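Local coordinates for protein helianthamide (Stichodactyla helianthus, PDB 4X0N) that probably inhibits pancreatic alpha-amylase, as a small sea-anemone peptide of the beta-defensin type, at residues C6-G11 with K25-M30; A18-D23 with G35-Y40. All coordinates share one frame; numbering follows the deposited sequence.

From the N terminus, the chain first lays down strand 6-9, then turns into strand 12-17 and runs through the loop of 18-23. Contact 1 closes this excursion when residues 25-30 pack back against 6-11. By then contact 2 has already opened at 18-23, and it closes only at 35-40, so the two contacts cross rather than nest. Contact 1 joins one outermost strand of the sheet, 6-9, to the other, 25-27, and to the loop that follows it, while contact 2 fastens the loop between strands 12-17 and 25-27 to the inner strand 37-40. They meet directly through the Cys-6 to Cys-38 disulfide and through Tyr-40, which packs on Ile-8 and Met-27.

Contact 1 of 2, residues C6-G11 with K25-M30; sequences CYIYHG and KAMAGM
Met-30 reaches across to Cys-6, Tyr-7 and Ile-8, and its side chain carries most of this contact. CB and CG span the gap, with SD swung anti to CA (chi2 -167°). The sulphur then lies 4.1 Å from Cys-6 CB, and Ile-8 CG1 is 4.2 Å from Met-30 SD in a roughly perpendicular direction. A bend at chi3 (64°) turns the methyl back toward the strand, where Met-30 CE sits 4.1 Å from Cys-6 CB and also comes up to the carbonyl O of Tyr-7. In a second, smaller touch the terminal methyls of Ile-8 and Met-27 meet, Ile-8 CD1 4.1 Å from Met-27 CE, with the two side chains running at a slant to each other. The inner strand 37-40 lies beside this packing. At Ile-8 and Tyr-9, which both face Val-12, strand 6-9 carries a classic beta bulge, and beyond it His-10 hydrogen-bonds acidic side chains of the other protein chain. The small apolar core made here joins strand 6-9 to strand 25-27 and the loop that follows it, across one face of the four-stranded antiparallel sheet, consistent with a beta-defensin fold.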
loop_
_atom_site.group_PDB
_atom_site.type_symbol
_atom_site.label_atom_id
_atom_site.label_comp_id
_atom_site.label_asym_id
_atom_site.label_seq_id
_atom_site.Cartn_x
_atom_site.Cartn_y
_atom_site.Cartn_z
ATOM N N CYS B 6 -0.966 14.081 -12.597
ATOM C CA CYS B 6 -0.085 14.457 -11.503
ATOM C C CYS B 6 -0.827 14.338 -10.185
ATOM O O CYS B 6 -1.681 15.154 -9.848
ATOM C CB CYS B 6 0.471 15.869 -11.719
ATOM S SG CYS B 6 -0.710 17.061 -12.386
ATOM N N TYR B 7 -0.471 13.294 -9.443
ATOM C CA TYR B 7 -1.113 12.969 -8.182
ATOM C C TYR B 7 -0.622 13.892 -7.083
ATOM O O TYR B 7 0.575 14.129 -6.946
ATOM C CB TYR B 7 -0.826 11.517 -7.795
ATOM C CG TYR B 7 -1.361 11.136 -6.434
ATOM C CD1 TYR B 7 -2.687 10.760 -6.267
ATOM C CD2 TYR B 7 -0.542 11.159 -5.314
ATOM C CE1 TYR B 7 -3.180 10.414 -5.021
ATOM C CE2 TYR B 7 -1.024 10.816 -4.067
ATOM C CZ TYR B 7 -2.343 10.444 -3.924
ATOM O OH TYR B 7 -2.815 10.105 -2.678
ATOM N N ILE B 8 -1.561 14.408 -6.300
ATOM C CA ILE B 8 -1.242 15.335 -5.223
ATOM C C ILE B 8 -1.557 14.723 -3.867
ATOM O O ILE B 8 -0.691 14.634 -2.996
ATOM C CB ILE B 8 -1.955 16.687 -5.395
ATOM C CG1 ILE B 8 -1.520 17.347 -6.704
ATOM C CG2 ILE B 8 -1.670 17.599 -4.210
ATOM C CD1 ILE B 8 -2.204 18.656 -6.977
ATOM N N TYR B 9 -2.802 14.294 -3.697
ATOM C CA TYR B 9 -3.232 13.667 -2.458
ATOM C C TYR B 9 -4.512 12.875 -2.721
ATOM O O TYR B 9 -5.052 12.916 -3.826
ATOM C CB TYR B 9 -3.448 14.721 -1.363
ATOM C CG TYR B 9 -3.676 14.126 0.007
ATOM C CD1 TYR B 9 -2.686 13.376 0.629
ATOM C CD2 TYR B 9 -4.883 14.295 0.669
ATOM C CE1 TYR B 9 -2.885 12.821 1.875
ATOM C CE2 TYR B 9 -5.093 13.741 1.917
ATOM C CZ TYR B 9 -4.088 13.006 2.515
ATOM O OH TYR B 9 -4.285 12.443 3.755
ATOM N N HIS B 10 -4.982 12.151 -1.709
ATOM C CA HIS B 10 -6.164 11.297 -1.832
ATOM C C HIS B 10 -7.388 12.015 -2.399
ATOM O O HIS B 10 -7.975 12.877 -1.746
ATOM C CB HIS B 10 -6.489 10.639 -0.488
ATOM C CG HIS B 10 -5.314 9.973 0.158
ATOM N ND1 HIS B 10 -4.564 9.003 -0.476
ATOM C CD2 HIS B 10 -4.764 10.130 1.382
ATOM C CE1 HIS B 10 -3.602 8.598 0.331
ATOM N NE2 HIS B 10 -3.697 9.266 1.466
ATOM N N GLY B 11 -7.768 11.645 -3.618
ATOM C CA GLY B 11 -8.914 12.239 -4.283
ATOM C C GLY B 11 -8.581 13.496 -5.064
ATOM O O GLY B 11 -9.475 14.172 -5.575
ATOM N N LYS B 25 -6.651 24.959 -10.277
ATOM C CA LYS B 25 -5.598 25.418 -9.384
ATOM C C LYS B 25 -4.267 24.839 -9.842
ATOM O O LYS B 25 -4.217 23.732 -10.374
ATOM C CB LYS B 25 -5.909 25.030 -7.937
ATOM C CG LYS B 25 -7.120 25.747 -7.360
ATOM C CD LYS B 25 -7.414 25.302 -5.936
ATOM C CE LYS B 25 -8.026 23.909 -5.899
ATOM N NZ LYS B 25 -9.369 23.857 -6.546
ATOM N N ALA B 26 -3.189 25.589 -9.648
ATOM C CA ALA B 26 -1.894 25.153 -10.148
ATOM C C ALA B 26 -0.955 24.659 -9.053
ATOM O O ALA B 26 -0.931 25.188 -7.942
ATOM C CB ALA B 26 -1.241 26.272 -10.939
ATOM N N MET B 27 -0.181 23.634 -9.391
ATOM C CA MET B 27 0.903 23.164 -8.546
ATOM C C MET B 27 2.204 23.095 -9.345
ATOM O O MET B 27 2.346 22.265 -10.246
ATOM C CB MET B 27 0.557 21.804 -7.939
ATOM C CG MET B 27 1.514 21.346 -6.860
ATOM S SD MET B 27 1.242 22.198 -5.297
ATOM C CE MET B 27 -0.433 21.675 -4.933
ATOM N N ALA B 28 3.147 23.972 -9.021
ATOM C CA ALA B 28 4.439 23.975 -9.695
ATOM C C ALA B 28 5.384 22.953 -9.074
ATOM O O ALA B 28 5.147 22.462 -7.971
ATOM C CB ALA B 28 5.059 25.360 -9.623
ATOM N N GLY B 29 6.460 22.645 -9.792
ATOM C CA GLY B 29 7.586 21.926 -9.227
ATOM C C GLY B 29 7.424 20.421 -9.124
ATOM O O GLY B 29 8.232 19.753 -8.479
ATOM N N MET B 30 6.388 19.883 -9.760
ATOM C CA MET B 30 6.171 18.441 -9.753
ATOM C C MET B 30 6.933 17.775 -10.895
ATOM O O MET B 30 6.710 18.083 -12.066
ATOM C CB MET B 30 4.680 18.122 -9.851
ATOM C CG MET B 30 3.849 18.747 -8.743
ATOM S SD MET B 30 2.185 18.062 -8.659
ATOM C CE MET B 30 2.547 16.365 -8.216
#

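Contact 2 of 2, residues A18-D23 with G35-Y40; sequences ASCAED and GHLCCY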
loop_
_atom_site.group_PDB
_atom_site.type_symbol
_atom_site.label_atom_id
_atom_site.label_comp_id
_atom_site.label_asym_id
_atom_site.label_seq_id
_atom_site.Cartn_x
_atom_site.Cartn_y
_atom_site.Cartn_z
ATOM N N ALA B 18 0.905 23.686 -19.455
ATOM C CA ALA B 18 1.724 24.890 -19.369
ATOM C C ALA B 18 1.027 25.976 -18.553
ATOM O O ALA B 18 1.669 26.702 -17.793
ATOM C CB ALA B 18 2.047 25.400 -20.755
ATOM N N SER B 19 -0.286 26.085 -18.716
ATOM C CA SER B 19 -1.080 26.993 -17.895
ATOM C C SER B 19 -2.456 26.401 -17.609
ATOM O O SER B 19 -3.003 25.662 -18.426
ATOM C CB SER B 19 -1.200 28.370 -18.554
ATOM O OG SER B 19 -1.913 28.293 -19.778
ATOM N N CYS B 20 -3.010 26.732 -16.447
ATOM C CA CYS B 20 -4.253 26.121 -15.989
ATOM C C CYS B 20 -5.481 26.952 -16.333
ATOM O O CYS B 20 -5.402 28.174 -16.455
ATOM C CB CYS B 20 -4.198 25.883 -14.482
ATOM S SG CYS B 20 -2.749 24.958 -13.956
ATOM N N ALA B 21 -6.613 26.273 -16.494
ATOM C CA ALA B 21 -7.891 26.925 -16.772
ATOM C C ALA B 21 -8.286 27.942 -15.699
ATOM O O ALA B 21 -7.670 28.017 -14.636
ATOM C CB ALA B 21 -8.984 25.882 -16.945
ATOM N N GLU B 22 -9.323 28.722 -15.990
ATOM C CA GLU B 22 -9.838 29.711 -15.048
ATOM C C GLU B 22 -10.330 29.071 -13.748
ATOM O O GLU B 22 -10.221 29.663 -12.674
ATOM C CB GLU B 22 -10.974 30.510 -15.693
ATOM C CG GLU B 22 -11.266 31.829 -14.999
ATOM C CD GLU B 22 -10.070 32.763 -15.007
ATOM O OE1 GLU B 22 -9.736 33.294 -16.088
ATOM O OE2 GLU B 22 -9.459 32.957 -13.933
ATOM N N ASP B 23 -10.867 27.859 -13.851
ATOM C CA ASP B 23 -11.469 27.187 -12.702
ATOM C C ASP B 23 -10.566 26.093 -12.135
ATOM O O ASP B 23 -11.022 25.220 -11.394
ATOM C CB ASP B 23 -12.831 26.600 -13.080
ATOM C CG ASP B 23 -12.722 25.503 -14.124
ATOM O OD1 ASP B 23 -11.768 25.541 -14.931
ATOM O OD2 ASP B 23 -13.590 24.604 -14.137
ATOM N N GLY B 35 8.501 20.367 -15.856
ATOM C CA GLY B 35 8.574 21.802 -16.066
ATOM C C GLY B 35 7.213 22.462 -16.180
ATOM O O GLY B 35 7.086 23.675 -16.014
ATOM N N HIS B 36 6.190 21.664 -16.468
ATOM C CA HIS B 36 4.836 22.189 -16.572
ATOM C C HIS B 36 4.210 22.368 -15.193
ATOM O O HIS B 36 4.801 22.004 -14.176
ATOM C CB HIS B 36 3.968 21.236 -17.393
ATOM C CG HIS B 36 4.022 21.492 -18.870
ATOM N ND1 HIS B 36 4.546 22.641 -19.406
ATOM C CD2 HIS B 36 3.605 20.735 -19.914
ATOM C CE1 HIS B 36 4.456 22.589 -20.727
ATOM N NE2 HIS B 36 3.890 21.447 -21.058
ATOM N N LEU B 37 3.008 22.934 -15.176
ATOM C CA LEU B 37 2.185 23.003 -13.975
ATOM C C LEU B 37 1.294 21.772 -13.865
ATOM O O LEU B 37 0.937 21.165 -14.872
ATOM C CB LEU B 37 1.298 24.249 -14.023
ATOM C CG LEU B 37 1.850 25.599 -13.547
ATOM C CD1 LEU B 37 3.202 25.921 -14.161
ATOM C CD2 LEU B 37 0.854 26.702 -13.867
ATOM N N CYS B 38 0.937 21.406 -12.639
ATOM C CA CYS B 38 -0.127 20.433 -12.434
ATOM C C CYS B 38 -1.438 21.174 -12.206
ATOM O O CYS B 38 -1.570 21.947 -11.261
ATOM C CB CYS B 38 0.189 19.527 -11.244
ATOM S SG CYS B 38 -1.113 18.331 -10.852
ATOM N N CYS B 39 -2.410 20.926 -13.076
ATOM C CA CYS B 39 -3.661 21.670 -13.062
ATOM C C CYS B 39 -4.792 20.785 -12.562
ATOM O O CYS B 39 -5.203 19.840 -13.236
ATOM C CB CYS B 39 -3.980 22.201 -14.463
ATOM S SG CYS B 39 -2.728 23.315 -15.156
ATOM N N TYR B 40 -5.294 21.095 -11.373
ATOM C CA TYR B 40 -6.243 20.218 -10.711
ATOM C C TYR B 40 -7.452 20.976 -10.189
ATOM O O TYR B 40 -7.475 22.207 -10.179
ATOM C CB TYR B 40 -5.557 19.506 -9.542
ATOM C CG TYR B 40 -5.052 20.439 -8.456
ATOM C CD1 TYR B 40 -5.738 20.577 -7.257
ATOM C CD2 TYR B 40 -3.887 21.178 -8.628
ATOM C CE1 TYR B 40 -5.281 21.424 -6.262
ATOM C CE2 TYR B 40 -3.422 22.029 -7.639
ATOM C CZ TYR B 40 -4.123 22.147 -6.457
ATOM O OH TYR B 40 -3.669 22.991 -5.469
#
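Cys-20 and Cys-39 are joined covalently, and that disulfide is the centre of the contact. The SG atoms of Cys-20 and Cys-39 are 2.0 Å apart and the bridge has a left-handed twist, with chi3 at -78°. Each sulphur stands anti to its own carbonyl carbon, beside the backbone N (chi1 -53° in Cys-20, -60° in Cys-39), and the two CA atoms, of Cys-20 and Cys-39, end up 5.4 Å apart.

Apolar packing comes next. Leu-37, two residues before Cys-39 on the same strand, lies alongside the bridge and presents its CD2 methyl to Cys-20 SG at 4.0 Å. The same methyl and CD1 also lie near the carbonyl O of Ala-18, Leu-37 CD2 at 4.0 Å from it. Ala-26 of strand 25-27 touches both Leu-37 and Cys-20.

The last kind is a backbone lying over a ring. Ala-18 N sits above the centre of the His-36 imidazole, 3.7 Å from its plane. Ala-18 CA covers the same face nearer ND1, while its CB approaches His-36 CE1 at 3.7 Å. This end is exposed, and both residues also touch a neighbouring molecule in the crystal.

The disulfide is the covalent link from the irregular loop 18-23 to strand 37-40, with the packing of Leu-37 and His-36 beside it; the strand is itself backbone-paired with strands 12-17 and 25-27. Together with Cys-6 to Cys-38 and Cys-16 to Cys-33, the bridge completes the 1-5, 2-4, 3-6 cysteine pairing of the beta-defensins.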